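PDB 6HLX: AgaA, which binds the opine agropinic acid in the periplasm as the substrate-binding protein of an ABC transporter, for import into the bacterium. Local coordinates for residues Ala154-Trp166 and Val174-Leu188. Numbering follows the deposited sequence.
With SO4 (sulfate ion), chain V; ACT (acetate ion), chain K; SO4 (sulfate ion), chain T; EDO (1,2-ethanediol), chain Y.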
# COMPACT_ATOMS: atom_id res chain seq x y z
N ALA A 154 -15.70 14.50 -10.98
CA ALA A 154 -15.07 13.58 -11.95
C ALA A 154 -13.56 13.85 -12.03
O ALA A 154 -13.14 15.00 -12.21
CB ALA A 154 -15.71 13.73 -13.33
N PRO A 155 -12.73 12.82 -11.86
CA PRO A 155 -11.27 13.04 -11.86
C PRO A 155 -10.70 13.60 -13.16
O PRO A 155 -11.14 13.25 -14.27
CB PRO A 155 -10.71 11.63 -11.64
CG PRO A 155 -11.78 10.90 -10.92
CD PRO A 155 -13.05 11.41 -11.55
N VAL A 156 -9.70 14.49 -13.00
CA VAL A 156 -8.93 15.06 -14.11
C VAL A 156 -7.46 14.80 -13.77
O VAL A 156 -7.00 15.24 -12.71
CB VAL A 156 -9.22 16.54 -14.41
CG1 VAL A 156 -8.22 17.09 -15.45
CG2 VAL A 156 -10.66 16.72 -14.92
N GLY A 157 -6.76 14.06 -14.62
CA GLY A 157 -5.36 13.74 -14.37
C GLY A 157 -4.49 13.85 -15.60
O GLY A 157 -4.90 14.44 -16.62
N ALA A 158 -3.29 13.31 -15.50
CA ALA A 158 -2.30 13.36 -16.58
C ALA A 158 -1.88 11.95 -17.03
O ALA A 158 -0.93 11.80 -17.80
CB ALA A 158 -1.09 14.19 -16.15
N GLY A 159 -2.61 10.94 -16.58
CA GLY A 159 -2.28 9.55 -16.89
C GLY A 159 -2.71 9.07 -18.27
O GLY A 159 -3.33 9.82 -19.01
N PRO A 160 -2.39 7.80 -18.62
CA PRO A 160 -2.65 7.30 -19.99
C PRO A 160 -4.13 7.12 -20.33
O PRO A 160 -4.46 7.03 -21.51
CB PRO A 160 -1.91 5.94 -20.02
CG PRO A 160 -1.81 5.53 -18.57
CD PRO A 160 -1.61 6.82 -17.82
N PHE A 161 -5.00 7.04 -19.30
CA PHE A 161 -6.45 6.92 -19.50
C PHE A 161 -7.19 8.05 -18.82
O PHE A 161 -6.76 8.53 -17.76
CB PHE A 161 -6.97 5.57 -18.99
CG PHE A 161 -6.43 4.34 -19.70
CD1 PHE A 161 -7.06 3.84 -20.83
CD2 PHE A 161 -5.31 3.67 -19.20
CE1 PHE A 161 -6.57 2.70 -21.48
CE2 PHE A 161 -4.80 2.54 -19.86
CZ PHE A 161 -5.44 2.06 -21.00
N LYS A 162 -8.32 8.48 -19.42
CA LYS A 162 -9.18 9.55 -18.92
C LYS A 162 -10.36 8.89 -18.24
O LYS A 162 -10.86 7.88 -18.73
CB LYS A 162 -9.75 10.39 -20.08
CG LYS A 162 -8.75 10.99 -21.05
CD LYS A 162 -9.44 11.91 -22.06
CE LYS A 162 -10.15 11.17 -23.18
NZ LYS A 162 -10.63 12.13 -24.21
N PHE A 163 -10.85 9.50 -17.16
CA PHE A 163 -12.05 8.99 -16.49
C PHE A 163 -13.24 9.16 -17.44
O PHE A 163 -13.43 10.23 -18.04
CB PHE A 163 -12.29 9.80 -15.21
CG PHE A 163 -13.55 9.44 -14.45
CD1 PHE A 163 -13.54 8.41 -13.52
CD2 PHE A 163 -14.72 10.16 -14.63
CE1 PHE A 163 -14.70 8.11 -12.76
CE2 PHE A 163 -15.88 9.85 -13.91
CZ PHE A 163 -15.86 8.83 -12.98
N ALA A 164 -14.04 8.09 -17.61
CA ALA A 164 -15.20 8.20 -18.51
C ALA A 164 -16.53 8.09 -17.77
O ALA A 164 -17.49 8.76 -18.16
CB ALA A 164 -15.10 7.21 -19.65
N GLY A 165 -16.56 7.35 -16.67
CA GLY A 165 -17.78 7.22 -15.88
C GLY A 165 -17.65 6.23 -14.76
O GLY A 165 -16.75 5.38 -14.77
N TRP A 166 -18.54 6.36 -13.77
CA TRP A 166 -18.56 5.45 -12.64
C TRP A 166 -20.02 5.07 -12.39
O TRP A 166 -20.84 5.93 -12.07
CB TRP A 166 -17.97 6.15 -11.41
CG TRP A 166 -17.81 5.34 -10.15
CD1 TRP A 166 -18.37 4.13 -9.83
CD2 TRP A 166 -16.95 5.68 -9.05
NE1 TRP A 166 -17.94 3.73 -8.57
CE2 TRP A 166 -17.08 4.67 -8.07
CE3 TRP A 166 -16.08 6.76 -8.80
CZ2 TRP A 166 -16.35 4.71 -6.86
CZ3 TRP A 166 -15.40 6.82 -7.59
CH2 TRP A 166 -15.55 5.81 -6.63
N VAL A 174 -12.65 3.82 -18.12
CA VAL A 174 -11.62 4.79 -18.48
C VAL A 174 -11.35 4.61 -19.98
O VAL A 174 -11.50 3.48 -20.49
CB VAL A 174 -10.35 4.70 -17.62
CG1 VAL A 174 -10.69 4.86 -16.12
CG2 VAL A 174 -9.59 3.40 -17.88
N LYS A 175 -10.94 5.69 -20.67
CA LYS A 175 -10.72 5.66 -22.11
C LYS A 175 -9.33 6.19 -22.42
O LYS A 175 -8.85 7.09 -21.73
CB LYS A 175 -11.73 6.56 -22.84
CG LYS A 175 -13.17 6.08 -22.80
CD LYS A 175 -14.09 7.04 -23.57
CE LYS A 175 -15.54 6.63 -23.44
NZ LYS A 175 -16.08 6.10 -24.71
N LYS A 176 -8.71 5.69 -23.50
CA LYS A 176 -7.38 6.13 -23.90
C LYS A 176 -7.30 7.65 -24.02
O LYS A 176 -8.15 8.28 -24.66
CB LYS A 176 -7.02 5.47 -25.25
CG LYS A 176 -5.72 5.97 -25.88
CD LYS A 176 -5.32 5.07 -27.05
CE LYS A 176 -4.02 5.54 -27.66
NZ LYS A 176 -3.42 4.51 -28.54
N PHE A 177 -6.25 8.23 -23.41
CA PHE A 177 -5.97 9.67 -23.51
C PHE A 177 -4.99 9.84 -24.69
O PHE A 177 -3.81 9.51 -24.56
CB PHE A 177 -5.34 10.16 -22.20
CG PHE A 177 -4.89 11.61 -22.20
CD1 PHE A 177 -5.70 12.61 -22.75
CD2 PHE A 177 -3.71 11.99 -21.57
CE1 PHE A 177 -5.31 13.96 -22.70
CE2 PHE A 177 -3.32 13.34 -21.53
CZ PHE A 177 -4.12 14.31 -22.09
N ASP A 178 -5.49 10.33 -25.84
CA ASP A 178 -4.65 10.45 -27.04
C ASP A 178 -3.45 11.37 -26.89
O ASP A 178 -2.43 11.14 -27.54
CB ASP A 178 -5.48 10.86 -28.26
CG ASP A 178 -6.43 9.80 -28.76
OD1 ASP A 178 -6.23 8.61 -28.42
OD2 ASP A 178 -7.37 10.16 -29.50
N ASP A 179 -3.57 12.40 -26.04
CA ASP A 179 -2.51 13.39 -25.82
C ASP A 179 -1.53 12.99 -24.71
O ASP A 179 -0.70 13.81 -24.31
CB ASP A 179 -3.10 14.79 -25.58
CG ASP A 179 -3.59 15.49 -26.84
OD1 ASP A 179 -3.29 14.99 -27.96
OD2 ASP A 179 -4.26 16.53 -26.72
N TYR A 180 -1.56 11.70 -24.28
CA TYR A 180 -0.60 11.18 -23.28
C TYR A 180 0.82 11.29 -23.86
O TYR A 180 1.02 11.18 -25.07
CB TYR A 180 -0.95 9.74 -22.94
CG TYR A 180 -0.08 9.12 -21.86
CD1 TYR A 180 0.04 9.71 -20.60
CD2 TYR A 180 0.58 7.92 -22.08
CE1 TYR A 180 0.77 9.10 -19.58
CE2 TYR A 180 1.31 7.30 -21.06
CZ TYR A 180 1.44 7.91 -19.83
OH TYR A 180 2.12 7.29 -18.82
N TYR A 181 1.80 11.57 -22.98
CA TYR A 181 3.17 11.88 -23.44
C TYR A 181 4.05 10.70 -23.86
O TYR A 181 5.15 10.95 -24.38
CB TYR A 181 3.91 12.72 -22.38
CG TYR A 181 3.88 12.12 -20.99
CD1 TYR A 181 4.80 11.15 -20.60
CD2 TYR A 181 2.93 12.53 -20.05
CE1 TYR A 181 4.78 10.60 -19.32
CE2 TYR A 181 2.90 11.99 -18.77
CZ TYR A 181 3.82 11.02 -18.41
OH TYR A 181 3.78 10.52 -17.12
N LYS A 182 3.60 9.45 -23.67
CA LYS A 182 4.42 8.30 -24.10
C LYS A 182 3.93 7.80 -25.45
O LYS A 182 2.74 7.50 -25.61
CB LYS A 182 4.37 7.17 -23.07
CG LYS A 182 4.96 7.56 -21.72
CD LYS A 182 4.99 6.38 -20.77
CE LYS A 182 5.47 6.79 -19.39
NZ LYS A 182 5.57 5.63 -18.45
N LYS A 183 4.85 7.71 -26.44
CA LYS A 183 4.52 7.24 -27.79
C LYS A 183 3.99 5.79 -27.75
O LYS A 183 4.55 4.95 -27.06
CB LYS A 183 5.78 7.33 -28.68
CG LYS A 183 5.48 7.17 -30.16
CD LYS A 183 6.76 7.01 -30.99
CE LYS A 183 6.56 7.29 -32.47
NZ LYS A 183 5.62 6.33 -33.12
N GLY A 184 2.88 5.56 -28.44
CA GLY A 184 2.25 4.24 -28.53
C GLY A 184 1.59 3.75 -27.26
O GLY A 184 1.28 2.56 -27.14
N LYS A 185 1.44 4.64 -26.27
CA LYS A 185 0.81 4.22 -25.03
C LYS A 185 -0.40 5.10 -24.70
O LYS A 185 -0.37 6.30 -24.96
CB LYS A 185 1.81 4.23 -23.87
CG LYS A 185 2.96 3.25 -24.05
CD LYS A 185 3.82 3.21 -22.79
CE LYS A 185 5.05 2.34 -22.97
NZ LYS A 185 5.68 2.05 -21.65
N PRO A 186 -1.43 4.52 -24.06
CA PRO A 186 -1.61 3.08 -23.80
C PRO A 186 -1.98 2.35 -25.10
O PRO A 186 -2.27 2.99 -26.11
CB PRO A 186 -2.76 3.06 -22.79
CG PRO A 186 -3.62 4.25 -23.19
CD PRO A 186 -2.64 5.30 -23.69
N ASP A 187 -1.97 1.01 -25.08
CA ASP A 187 -2.35 0.26 -26.27
C ASP A 187 -3.88 0.07 -26.33
O ASP A 187 -4.48 0.09 -27.41
CB ASP A 187 -1.64 -1.10 -26.33
CG ASP A 187 -1.76 -1.70 -27.72
OD1 ASP A 187 -1.10 -1.19 -28.65
OD2 ASP A 187 -2.57 -2.64 -27.89
N LEU A 188 -4.50 -0.13 -25.15
CA LEU A 188 -5.95 -0.35 -25.05
C LEU A 188 -6.74 0.92 -25.30
O LEU A 188 -6.32 2.01 -24.90
CB LEU A 188 -6.30 -0.90 -23.65
CG LEU A 188 -5.69 -2.27 -23.30
CD1 LEU A 188 -5.74 -2.52 -21.77
CD2 LEU A 188 -6.44 -3.39 -24.03
S SO4 V . -7.81 13.14 -25.96
O1 SO4 V . -8.00 11.66 -25.83
O2 SO4 V . -8.53 13.63 -27.19
O3 SO4 V . -6.38 13.49 -26.12
O4 SO4 V . -8.39 13.81 -24.78
C ACT K . 8.36 3.67 -20.47
O ACT K . 8.55 2.44 -20.62
OXT ACT K . 7.76 4.19 -19.49
CH3 ACT K . 8.91 4.62 -21.56
S SO4 T . 1.27 8.41 -30.55
O1 SO4 T . 0.11 8.68 -31.39
O2 SO4 T . 2.45 8.18 -31.38
O3 SO4 T . 1.50 9.55 -29.67
O4 SO4 T . 1.01 7.21 -29.74
C1 EDO Y . -24.46 6.08 -11.38
O1 EDO Y . -23.66 5.72 -10.31
C2 EDO Y . -25.46 4.96 -11.47
O2 EDO Y . -26.29 5.02 -10.33
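The beta hairpin of strands 161-167 and 171-176 forms one margin of the seven-stranded mixed sheet of this periplasmic binding protein, with strand 161-167 at its edge, and illustrates how a hairpin base can be closed by aromatic and proline side chains. Its antiparallel pairing centres on Lys-162 and Lys-175, whose backbones exchange two hydrogen bonds; that from Lys-162 N to Lys-175 O measures 2.7 Å and is nearly straight at 172°. Phe-177 N extends the pairing to Pro-160 O, with the donor tilted out of the carbonyl plane. At the far end, a classic beta bulge sets Ala-164 and Gly-165 opposite Thr-173.

Where the chain turns back after the second strand, two prolines and two rings meet in CH-pi contacts. Pro-160 lays CB over the face of the Tyr-180 ring, 3.7 Å from its centroid, while Ala-158 O lies in the plane at that ring's edge. The phenol OH is hydrogen-bonded to Glu-481. Pro-186, preceded by a cis peptide bond, places CG over one face of Phe-161, 3.8 Å from the ring centroid. In Phe-161, chi1 of -63° sets CG beside the backbone N, and the ring lies against Pro-186 and Leu-188, while its CB meets Val-174 CG2 at 3.6 Å. Val-191 of the next strand, 190-195, touches both Phe-161 and Val-174. Leu-188 O, 3.5 Å from Phe-161 CE1, is buried without a polar partner.

The lysine side chains take a different course. Lys-175 NZ is hydrogen-bonded to Glu-190 OE1, whereas Lys-162 crosses Phe-177 at about a right angle, its CG 3.7 Å from Phe-177 CB. A bend at chi3 (-78°) brings its ammonium group to a sulfate, probably from the crystallisation liquor, which also accepts a hydrogen bond from Asp-178 N through O1; Lys-162 NZ reaches O4 at 2.9 Å.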